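Local coordinates for ferric vibriobactin ABC transporter, periplasmic ferric vibriobactin-binding protein (Vibrio cholerae, PDB 3R5S), which probably binds ferric vibriobactin in the periplasm and hands it to its ABC transporter for iron uptake, at residues A[234-239]-A[263-268]; A[227-232]-A[259-264]; A[56-61]-A[269-274]. One frame throughout, in Å; residues are numbered along the deposited sequence.

Contact 1. Residues A[234-239]-A[263-268]; sequences TMTDQQ and LGENSF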
loop_
_atom_site.group_PDB
_atom_site.type_symbol
_atom_site.label_atom_id
_atom_site.label_comp_id
_atom_site.label_asym_id
_atom_site.label_seq_id
_atom_site.Cartn_x
_atom_site.Cartn_y
_atom_site.Cartn_z
ATOM N N THR A 234 -1.500 -2.784 10.997
ATOM C CA THR A 234 -2.276 -4.005 10.790
ATOM C C THR A 234 -3.131 -4.393 11.998
ATOM O O THR A 234 -3.370 -5.573 12.248
ATOM C CB THR A 234 -1.346 -5.188 10.377
ATOM O OG1 THR A 234 -0.492 -4.772 9.302
ATOM C CG2 THR A 234 -2.151 -6.395 9.914
HETATM N N MSE A 235 -3.585 -3.397 12.751
HETATM C CA MSE A 235 -4.346 -3.657 13.970
HETATM C C MSE A 235 -5.594 -2.778 14.090
HETATM O O MSE A 235 -5.570 -1.585 13.770
HETATM C CB MSE A 235 -3.480 -3.457 15.226
HETATM C CG MSE A 235 -2.525 -4.603 15.566
HETATM SE SE MSE A 235 -1.815 -4.485 17.240
HETATM C CE MSE A 235 -1.132 -6.122 17.350
ATOM N N THR A 236 -6.677 -3.389 14.558
ATOM C CA THR A 236 -7.861 -2.671 15.004
ATOM C C THR A 236 -7.638 -2.226 16.449
ATOM O O THR A 236 -6.733 -2.719 17.127
ATOM C CB THR A 236 -9.079 -3.596 15.009
ATOM O OG1 THR A 236 -8.856 -4.666 15.939
ATOM C CG2 THR A 236 -9.317 -4.179 13.625
ATOM N N ASP A 237 -8.473 -1.319 16.940
ATOM C CA ASP A 237 -8.353 -0.908 18.338
ATOM C C ASP A 237 -8.500 -2.089 19.301
ATOM O O ASP A 237 -7.817 -2.152 20.331
ATOM C CB ASP A 237 -9.345 0.209 18.673
ATOM C CG ASP A 237 -8.891 1.562 18.146
ATOM O OD1 ASP A 237 -7.680 1.730 17.888
ATOM O OD2 ASP A 237 -9.732 2.462 18.000
ATOM N N GLN A 238 -9.385 -3.022 18.972
ATOM C CA GLN A 238 -9.548 -4.209 19.802
ATOM C C GLN A 238 -8.221 -4.953 19.908
ATOM O O GLN A 238 -7.826 -5.384 20.989
ATOM C CB GLN A 238 -10.644 -5.129 19.253
ATOM C CG GLN A 238 -12.050 -4.742 19.705
ATOM C CD GLN A 238 -12.294 -5.008 21.188
ATOM O OE1 GLN A 238 -11.777 -5.973 21.753
ATOM N NE2 GLN A 238 -13.086 -4.149 21.823
ATOM N N GLN A 239 -7.523 -5.083 18.785
ATOM C CA GLN A 239 -6.254 -5.808 18.781
ATOM C C GLN A 239 -5.179 -5.000 19.502
ATOM O O GLN A 239 -4.270 -5.564 20.108
ATOM C CB GLN A 239 -5.840 -6.164 17.349
ATOM C CG GLN A 239 -6.749 -7.239 16.718
ATOM C CD GLN A 239 -6.624 -7.317 15.208
ATOM O OE1 GLN A 239 -7.114 -8.261 14.583
ATOM N NE2 GLN A 239 -5.974 -6.325 14.614
ATOM N N LEU A 263 -4.061 1.415 13.252
ATOM C CA LEU A 263 -4.142 1.997 11.915
ATOM C C LEU A 263 -5.053 1.187 11.002
ATOM O O LEU A 263 -5.311 1.574 9.859
ATOM C CB LEU A 263 -2.760 2.136 11.276
ATOM C CG LEU A 263 -1.944 3.381 11.618
ATOM C CD1 LEU A 263 -0.619 3.316 10.889
ATOM C CD2 LEU A 263 -2.672 4.676 11.263
ATOM N N GLY A 264 -5.536 0.055 11.486
ATOM C CA GLY A 264 -6.494 -0.712 10.705
ATOM C C GLY A 264 -5.913 -1.962 10.094
ATOM O O GLY A 264 -4.702 -2.058 9.886
ATOM N N GLU A 265 -6.790 -2.916 9.799
ATOM C CA GLU A 265 -6.381 -4.241 9.361
ATOM C C GLU A 265 -5.590 -4.237 8.060
ATOM O O GLU A 265 -4.823 -5.158 7.809
ATOM C CB GLU A 265 -7.604 -5.157 9.205
ATOM C CG GLU A 265 -8.229 -5.615 10.519
ATOM C CD GLU A 265 -7.323 -6.539 11.324
ATOM O OE1 GLU A 265 -7.074 -7.687 10.891
ATOM O OE2 GLU A 265 -6.859 -6.112 12.397
ATOM N N ASN A 266 -5.779 -3.216 7.231
ATOM C CA ASN A 266 -5.175 -3.226 5.900
ATOM C C ASN A 266 -3.967 -2.297 5.771
ATOM O O ASN A 266 -3.532 -1.988 4.662
ATOM C CB ASN A 266 -6.218 -2.868 4.839
ATOM C CG ASN A 266 -7.418 -3.793 4.858
ATOM O OD1 ASN A 266 -7.287 -4.990 5.096
ATOM N ND2 ASN A 266 -8.601 -3.242 4.588
ATOM N N SER A 267 -3.402 -1.892 6.908
ATOM C CA SER A 267 -2.371 -0.848 6.924
ATOM C C SER A 267 -0.909 -1.330 6.830
ATOM O O SER A 267 0.023 -0.524 6.950
ATOM C CB SER A 267 -2.556 0.056 8.149
ATOM O OG SER A 267 -2.336 -0.665 9.353
ATOM N N PHE A 268 -0.696 -2.621 6.596
ATOM C CA PHE A 268 0.675 -3.090 6.389
ATOM C C PHE A 268 1.357 -2.342 5.243
ATOM O O PHE A 268 2.494 -1.876 5.371
ATOM C CB PHE A 268 0.734 -4.590 6.120
ATOM C CG PHE A 268 2.140 -5.103 5.937
ATOM C CD1 PHE A 268 2.972 -5.280 7.030
ATOM C CD2 PHE A 268 2.630 -5.391 4.675
ATOM C CE1 PHE A 268 4.267 -5.737 6.870
ATOM C CE2 PHE A 268 3.923 -5.849 4.511
ATOM C CZ PHE A 268 4.743 -6.021 5.610
HETATM O O HOH W 1 -2.427 -4.962 6.580
#
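Ser267 turns its hydroxyl into the gap between its own backbone N and carbonyl carbon (chi1 65°), and from there OG accepts a nearly straight hydrogen bond from Thr234 N at 2.8 Å. The same hydroxyl donates to Gly264 O, also at 2.8 Å, so one oxygen joins the two segments and spans the ends of a tight bend. Thr234 swings its methyl away from its backbone N, which leaves OG1 on the side of Phe268, 3.4 Å from Phe268 CB and near the plane of the ring at its edge. The methyl CG2 rests 3.6 Å from Glu265 O. A water ties Glu265 O in the turn to Phe268 N just past it, donating to the first and accepting from the second; its link to Thr234 OG1 is weak. Residues 264-267 form a type I beta turn, in the loop that runs from strand 260-262 to helix 272-286, and it lies against the chain entering helix 237-244. Gly264 N donates to Met235 O at 2.8 Å. Just beyond, Thr236 is the N-cap of helix 237-244: OG1 accepts from Gln239 N at 3.2 Å, while its methyl CG2 lies 3.4 Å from Glu265 OE2. The bent chain of Glu265 brings this carboxylate across the extended Gln239 side chain at about a right angle, amide and carboxylate planes 63° apart; the modelled approach of Gln239 NE2 to Glu265 OE2 is too short to be reliable in detail. His186 meets the far end of the turn, donating to Ser267 O.

Contact 2. Residues A[227-232]-A[259-264]; sequences AETTFL and QVYGLG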
loop_
_atom_site.group_PDB
_atom_site.type_symbol
_atom_site.label_atom_id
_atom_site.label_comp_id
_atom_site.label_asym_id
_atom_site.label_seq_id
_atom_site.Cartn_x
_atom_site.Cartn_y
_atom_site.Cartn_z
ATOM N N ALA A 227 7.277 8.919 22.022
ATOM C CA ALA A 227 6.127 9.654 21.503
ATOM C C ALA A 227 4.919 9.551 22.423
ATOM O O ALA A 227 4.690 8.526 23.058
ATOM C CB ALA A 227 5.750 9.200 20.088
ATOM N N GLU A 228 4.125 10.613 22.435
ATOM C CA GLU A 228 2.908 10.674 23.227
ATOM C C GLU A 228 1.769 9.888 22.585
ATOM O O GLU A 228 0.770 9.576 23.241
ATOM C CB GLU A 228 2.502 12.131 23.435
ATOM C CG GLU A 228 3.507 12.943 24.264
ATOM C CD GLU A 228 4.510 13.717 23.416
ATOM O OE1 GLU A 228 4.784 13.304 22.271
ATOM O OE2 GLU A 228 5.023 14.753 23.895
ATOM N N THR A 229 1.925 9.544 21.312
ATOM C CA THR A 229 0.902 8.770 20.607
ATOM C C THR A 229 1.522 7.613 19.836
ATOM O O THR A 229 2.610 7.743 19.269
ATOM C CB THR A 229 0.109 9.668 19.631
ATOM O OG1 THR A 229 -0.695 10.593 20.371
ATOM C CG2 THR A 229 -0.789 8.843 18.707
ATOM N N THR A 230 0.831 6.477 19.808
ATOM C CA THR A 230 1.299 5.350 19.010
ATOM C C THR A 230 0.233 4.872 18.047
ATOM O O THR A 230 -0.918 4.647 18.451
ATOM C CB THR A 230 1.687 4.151 19.885
ATOM O OG1 THR A 230 2.835 4.484 20.678
ATOM C CG2 THR A 230 1.992 2.946 19.005
ATOM N N PHE A 231 0.622 4.707 16.781
ATOM C CA PHE A 231 -0.252 4.104 15.775
ATOM C C PHE A 231 0.243 2.710 15.441
ATOM O O PHE A 231 1.416 2.529 15.133
ATOM C CB PHE A 231 -0.295 4.960 14.508
ATOM C CG PHE A 231 -1.047 6.247 14.676
ATOM C CD1 PHE A 231 -2.443 6.259 14.696
ATOM C CD2 PHE A 231 -0.365 7.445 14.822
ATOM C CE1 PHE A 231 -3.141 7.451 14.850
ATOM C CE2 PHE A 231 -1.063 8.636 14.978
ATOM C CZ PHE A 231 -2.445 8.640 14.988
ATOM N N LEU A 232 -0.657 1.731 15.497
ATOM C CA LEU A 232 -0.292 0.328 15.343
ATOM C C LEU A 232 -0.661 -0.246 13.978
ATOM O O LEU A 232 -1.823 -0.222 13.569
ATOM C CB LEU A 232 -0.924 -0.512 16.459
ATOM C CG LEU A 232 -0.457 -0.153 17.879
ATOM C CD1 LEU A 232 -1.333 -0.822 18.919
ATOM C CD2 LEU A 232 0.991 -0.566 18.058
ATOM N N GLN A 259 -3.245 6.934 24.414
ATOM C CA GLN A 259 -3.266 7.407 23.031
ATOM C C GLN A 259 -2.603 6.388 22.122
ATOM O O GLN A 259 -1.598 6.665 21.456
ATOM C CB GLN A 259 -2.620 8.789 22.923
ATOM C CG GLN A 259 -3.437 9.821 23.695
ATOM C CD GLN A 259 -2.808 11.193 23.775
ATOM O OE1 GLN A 259 -3.397 12.113 24.342
ATOM N NE2 GLN A 259 -1.621 11.342 23.218
ATOM N N VAL A 260 -3.179 5.191 22.125
ATOM C CA VAL A 260 -2.711 4.088 21.294
ATOM C C VAL A 260 -3.848 3.716 20.360
ATOM O O VAL A 260 -4.951 3.405 20.805
ATOM C CB VAL A 260 -2.312 2.881 22.151
ATOM C CG1 VAL A 260 -1.970 1.695 21.260
ATOM C CG2 VAL A 260 -1.117 3.241 23.037
ATOM N N TYR A 261 -3.579 3.746 19.061
ATOM C CA TYR A 261 -4.649 3.642 18.076
ATOM C C TYR A 261 -4.269 2.703 16.953
ATOM O O TYR A 261 -3.190 2.827 16.385
ATOM C CB TYR A 261 -4.935 5.013 17.479
ATOM C CG TYR A 261 -5.167 6.096 18.486
ATOM C CD1 TYR A 261 -6.255 6.051 19.341
ATOM C CD2 TYR A 261 -4.302 7.187 18.569
ATOM C CE1 TYR A 261 -6.472 7.054 20.256
ATOM C CE2 TYR A 261 -4.511 8.191 19.483
ATOM C CZ TYR A 261 -5.600 8.119 20.318
ATOM O OH TYR A 261 -5.814 9.123 21.233
ATOM N N GLY A 262 -5.153 1.764 16.624
ATOM C CA GLY A 262 -4.913 0.923 15.469
ATOM C C GLY A 262 -5.004 1.674 14.152
ATOM O O GLY A 262 -5.919 2.472 13.939
ATOM N N LEU A 263 -4.061 1.415 13.252
ATOM C CA LEU A 263 -4.142 1.997 11.915
ATOM C C LEU A 263 -5.053 1.187 11.002
ATOM O O LEU A 263 -5.311 1.574 9.859
ATOM C CB LEU A 263 -2.760 2.136 11.276
ATOM C CG LEU A 263 -1.944 3.381 11.618
ATOM C CD1 LEU A 263 -0.619 3.316 10.889
ATOM C CD2 LEU A 263 -2.672 4.676 11.263
ATOM N N GLY A 264 -5.536 0.055 11.486
ATOM C CA GLY A 264 -6.494 -0.712 10.705
ATOM C C GLY A 264 -5.913 -1.962 10.094
ATOM O O GLY A 264 -4.702 -2.058 9.886
#
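Strand 229-232 and edge strand 260-262 pair in parallel at the outer side of the five-stranded mixed sheet of one lobe, their axes 4.7 Å apart at closest approach. The ladder pairs Thr230 with Val260, Phe231 with Tyr261 and Leu232 with Gly262. Its hydrogen bonds run from Thr230 N to Gln259 O, Tyr261 N to Thr230 O, Leu232 N to Tyr261 O and, past the end of the ladder, Leu263 N to Leu232 O at 2.8 Å. At the start, the extended Gln259 side chain reaches back across Thr229, and NE2 divides itself between Glu228 O at 3.0 Å and Thr229 OG1 at 3.1 Å, both weak bonds at poor angles. One face of the sheet carries the two rings. Phe231 CE1 comes to 3.9 Å from Tyr261 CD2, the rings meeting obliquely, planes 43° apart, while Thr229 CG2 touches the edge of the tyrosine ring at CE2. Leu263 lies across the other end of Phe231, its CG 3.7 Å from Phe231 CB. On the opposite face Leu232 CD1 presses against Val260 CG1 at 3.5 Å, tighter than an ordinary carbon contact; the valine puts CG1 there by turning it anti to the backbone N (chi1 174°). Helix 272-286 covers the aromatic face, with Leu282 and Phe286 on Phe231 and the Phe286 ring edge-to-face with Tyr261. Helix 237-244, which links the two strands in a beta-alpha-beta crossover, covers the leucine-valine face through Phe243, and strand 165-169 flanks strand 229-232 as its other neighbour.

Contact 3. Residues A[56-61]-A[269-274]; sequences FEQWRK and RIDLFS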
loop_
_atom_site.group_PDB
_atom_site.type_symbol
_atom_site.label_atom_id
_atom_site.label_comp_id
_atom_site.label_asym_id
_atom_site.label_seq_id
_atom_site.Cartn_x
_atom_site.Cartn_y
_atom_site.Cartn_z
ATOM N N PHE A 56 -6.718 -8.293 -1.929
ATOM C CA PHE A 56 -6.503 -7.491 -0.730
ATOM C C PHE A 56 -7.783 -6.779 -0.329
ATOM O O PHE A 56 -8.458 -6.162 -1.157
ATOM C CB PHE A 56 -5.384 -6.476 -0.936
ATOM C CG PHE A 56 -4.018 -7.077 -0.898
ATOM C CD1 PHE A 56 -3.657 -7.925 0.128
ATOM C CD2 PHE A 56 -3.091 -6.782 -1.877
ATOM C CE1 PHE A 56 -2.402 -8.478 0.176
ATOM C CE2 PHE A 56 -1.827 -7.338 -1.834
ATOM C CZ PHE A 56 -1.483 -8.183 -0.810
ATOM N N GLU A 57 -8.111 -6.857 0.954
ATOM C CA GLU A 57 -9.409 -6.384 1.435
ATOM C C GLU A 57 -9.674 -4.874 1.235
ATOM O O GLU A 57 -10.839 -4.482 1.110
ATOM C CB GLU A 57 -9.610 -6.796 2.902
ATOM C CG GLU A 57 -10.986 -6.507 3.453
ATOM C CD GLU A 57 -12.075 -7.340 2.790
ATOM O OE1 GLU A 57 -11.760 -8.355 2.124
ATOM O OE2 GLU A 57 -13.256 -6.975 2.946
ATOM N N GLN A 58 -8.625 -4.036 1.198
ATOM C CA GLN A 58 -8.828 -2.593 0.937
ATOM C C GLN A 58 -9.565 -2.336 -0.370
ATOM O O GLN A 58 -10.222 -1.306 -0.508
ATOM C CB GLN A 58 -7.531 -1.776 0.791
ATOM C CG GLN A 58 -6.387 -2.051 1.691
ATOM C CD GLN A 58 -5.544 -3.172 1.176
ATOM O OE1 GLN A 58 -4.572 -2.982 0.413
ATOM N NE2 GLN A 58 -5.887 -4.353 1.603
ATOM N N TRP A 59 -9.396 -3.224 -1.352
ATOM C CA TRP A 59 -9.985 -2.994 -2.681
ATOM C C TRP A 59 -10.764 -4.177 -3.247
ATOM O O TRP A 59 -11.321 -4.087 -4.338
ATOM C CB TRP A 59 -8.937 -2.513 -3.706
ATOM C CG TRP A 59 -7.668 -3.341 -3.834
ATOM C CD1 TRP A 59 -6.429 -3.023 -3.351
ATOM C CD2 TRP A 59 -7.519 -4.594 -4.510
ATOM N NE1 TRP A 59 -5.522 -4.010 -3.671
ATOM C CE2 TRP A 59 -6.167 -4.979 -4.389
ATOM C CE3 TRP A 59 -8.394 -5.423 -5.220
ATOM C CZ2 TRP A 59 -5.677 -6.163 -4.936
ATOM C CZ3 TRP A 59 -7.907 -6.594 -5.756
ATOM C CH2 TRP A 59 -6.560 -6.958 -5.614
ATOM N N ARG A 60 -10.794 -5.290 -2.525
ATOM C CA ARG A 60 -11.526 -6.465 -2.995
ATOM C C ARG A 60 -12.909 -6.114 -3.566
ATOM O O ARG A 60 -13.253 -6.536 -4.663
ATOM C CB ARG A 60 -11.713 -7.480 -1.865
ATOM C CG ARG A 60 -12.509 -8.709 -2.303
ATOM C CD ARG A 60 -12.738 -9.681 -1.153
ATOM N NE ARG A 60 -13.413 -9.019 -0.042
ATOM C CZ ARG A 60 -14.719 -8.790 0.016
ATOM N NH1 ARG A 60 -15.520 -9.187 -0.972
ATOM N NH2 ARG A 60 -15.229 -8.159 1.071
ATOM N N LYS A 61 -13.712 -5.387 -2.795
ATOM C CA LYS A 61 -15.077 -5.057 -3.211
ATOM C C LYS A 61 -15.106 -4.277 -4.513
ATOM O O LYS A 61 -16.032 -4.428 -5.321
ATOM C CB LYS A 61 -15.816 -4.280 -2.113
ATOM C CG LYS A 61 -16.057 -5.072 -0.817
ATOM C CD LYS A 61 -16.842 -4.227 0.179
ATOM C CE LYS A 61 -17.051 -4.952 1.495
ATOM N NZ LYS A 61 -17.815 -4.117 2.467
ATOM N N ARG A 269 0.647 -2.235 4.125
ATOM C CA ARG A 269 1.190 -1.629 2.914
ATOM C C ARG A 269 0.294 -0.470 2.504
ATOM O O ARG A 269 -0.928 -0.571 2.598
ATOM C CB ARG A 269 1.229 -2.661 1.782
ATOM C CG ARG A 269 2.365 -2.480 0.783
ATOM C CD ARG A 269 3.670 -3.026 1.368
ATOM N NE ARG A 269 4.853 -2.960 0.496
ATOM C CZ ARG A 269 5.065 -2.101 -0.505
ATOM N NH1 ARG A 269 6.201 -2.183 -1.181
ATOM N NH2 ARG A 269 4.178 -1.163 -0.848
ATOM N N ILE A 270 0.892 0.630 2.061
ATOM C CA ILE A 270 0.088 1.774 1.657
ATOM C C ILE A 270 -0.174 1.795 0.159
ATOM O O ILE A 270 0.763 1.856 -0.647
ATOM C CB ILE A 270 0.736 3.106 2.042
ATOM C CG1 ILE A 270 1.153 3.113 3.519
ATOM C CG2 ILE A 270 -0.206 4.261 1.720
ATOM C CD1 ILE A 270 0.016 2.999 4.522
ATOM N N ASP A 271 -1.454 1.722 -0.204
ATOM C CA ASP A 271 -1.889 2.052 -1.544
ATOM C C ASP A 271 -3.037 3.047 -1.419
ATOM O O ASP A 271 -3.360 3.487 -0.312
ATOM C CB ASP A 271 -2.259 0.794 -2.357
ATOM C CG ASP A 271 -3.413 0.003 -1.756
ATOM O OD1 ASP A 271 -4.360 0.611 -1.222
ATOM O OD2 ASP A 271 -3.385 -1.239 -1.862
ATOM N N LEU A 272 -3.642 3.434 -2.535
ATOM C CA LEU A 272 -4.657 4.477 -2.477
ATOM C C LEU A 272 -5.759 4.103 -1.514
ATOM O O LEU A 272 -6.253 4.939 -0.745
ATOM C CB LEU A 272 -5.261 4.715 -3.860
ATOM C CG LEU A 272 -6.550 5.530 -3.819
ATOM C CD1 LEU A 272 -6.255 6.914 -3.277
ATOM C CD2 LEU A 272 -7.140 5.619 -5.209
ATOM N N PHE A 273 -6.143 2.834 -1.556
ATOM C CA PHE A 273 -7.312 2.379 -0.829
ATOM C C PHE A 273 -7.059 2.172 0.662
ATOM O O PHE A 273 -7.904 2.539 1.485
ATOM C CB PHE A 273 -7.888 1.147 -1.528
ATOM C CG PHE A 273 -8.273 1.430 -2.956
ATOM C CD1 PHE A 273 -9.393 2.191 -3.239
ATOM C CD2 PHE A 273 -7.489 0.978 -4.010
ATOM C CE1 PHE A 273 -9.742 2.487 -4.552
ATOM C CE2 PHE A 273 -7.834 1.270 -5.334
ATOM C CZ PHE A 273 -8.960 2.024 -5.600
ATOM N N SER A 274 -5.905 1.603 1.022
ATOM C CA SER A 274 -5.570 1.471 2.440
ATOM C C SER A 274 -5.221 2.833 3.023
ATOM O O SER A 274 -5.508 3.103 4.194
ATOM C CB SER A 274 -4.425 0.488 2.669
ATOM O OG SER A 274 -3.227 0.944 2.067
HETATM O O HOH W 2 -2.777 -3.599 -3.611
#
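Asp271 OD1, beside the buried contact with Gln58 and Trp59, is gripped by two backbone N-H groups of its own helix: Ser274 N at 2.9 Å, straight and nearly in line with the carboxylate C-O bond, and Phe273 N, a weaker and more bent bond. The other oxygen, OD2, faces the partner segment. It stands in the plane of the Trp59 indole at its edge, 3.8 Å from CD1, and a water links the two more firmly, accepting from Trp59 NE1 at 2.8 Å and donating to Asp271 OD2 at 3.0 Å. A chi1 of 52° puts CG of Trp59 between its backbone N and carbonyl carbon, and chi2 near -105° turns the CD1-NE1 edge toward the aspartate. The two backbone N-H groups on OD1 and the N-terminal end of helix 272-286 would probably favour a charged carboxylate here.

Carbon packing fills in around this polar core. Gln58 CG rests on Ser274 CB at 3.4 Å, and Gln58 CB meets Phe273 CB. Phe273 crosses Trp59 at about a right angle, its CD2 3.8 Å from Trp59 CB. Ser274 is fixed from its own side: OG donates to Arg269 O, on a lone pair in the carbonyl plane, and accepts from Asp271 N at 3.0 Å. Helix 31-39 backs the indole through Thr34 and Leu38. The reciprocal pair, Asp271 side chain to Ser274 N and Ser274 side chain to Asp271 N, is a capping box at the start of helix 272-286. That helix packs on the sheet of one lobe, and its capped end meets the loop before helix 60-65 of the other, a seam between the two lobes expected of solute-binding proteins of this family.

All three contacts bear on one continuous run of chain, from edge strand 260-262 through the turn to the start of helix 272-286. Contact 2 is buried and built on regular parallel strand pairing with apolar faces. Contact 1 shares Leu263 and Gly264 with it but is only partly buried, and replaces the ladder with a backbone bond and a serine hydroxyl bridge beside a beta turn, with a weakly linked water; Asp237 OD1, probably bonded to Gly262 N, joins the two. Contact 3, also buried, is reached through Asn266, which packs against Gln58. It lies closest to the centre of the chain and joins different lobes, with a capped helix end and water rather than strand pairing.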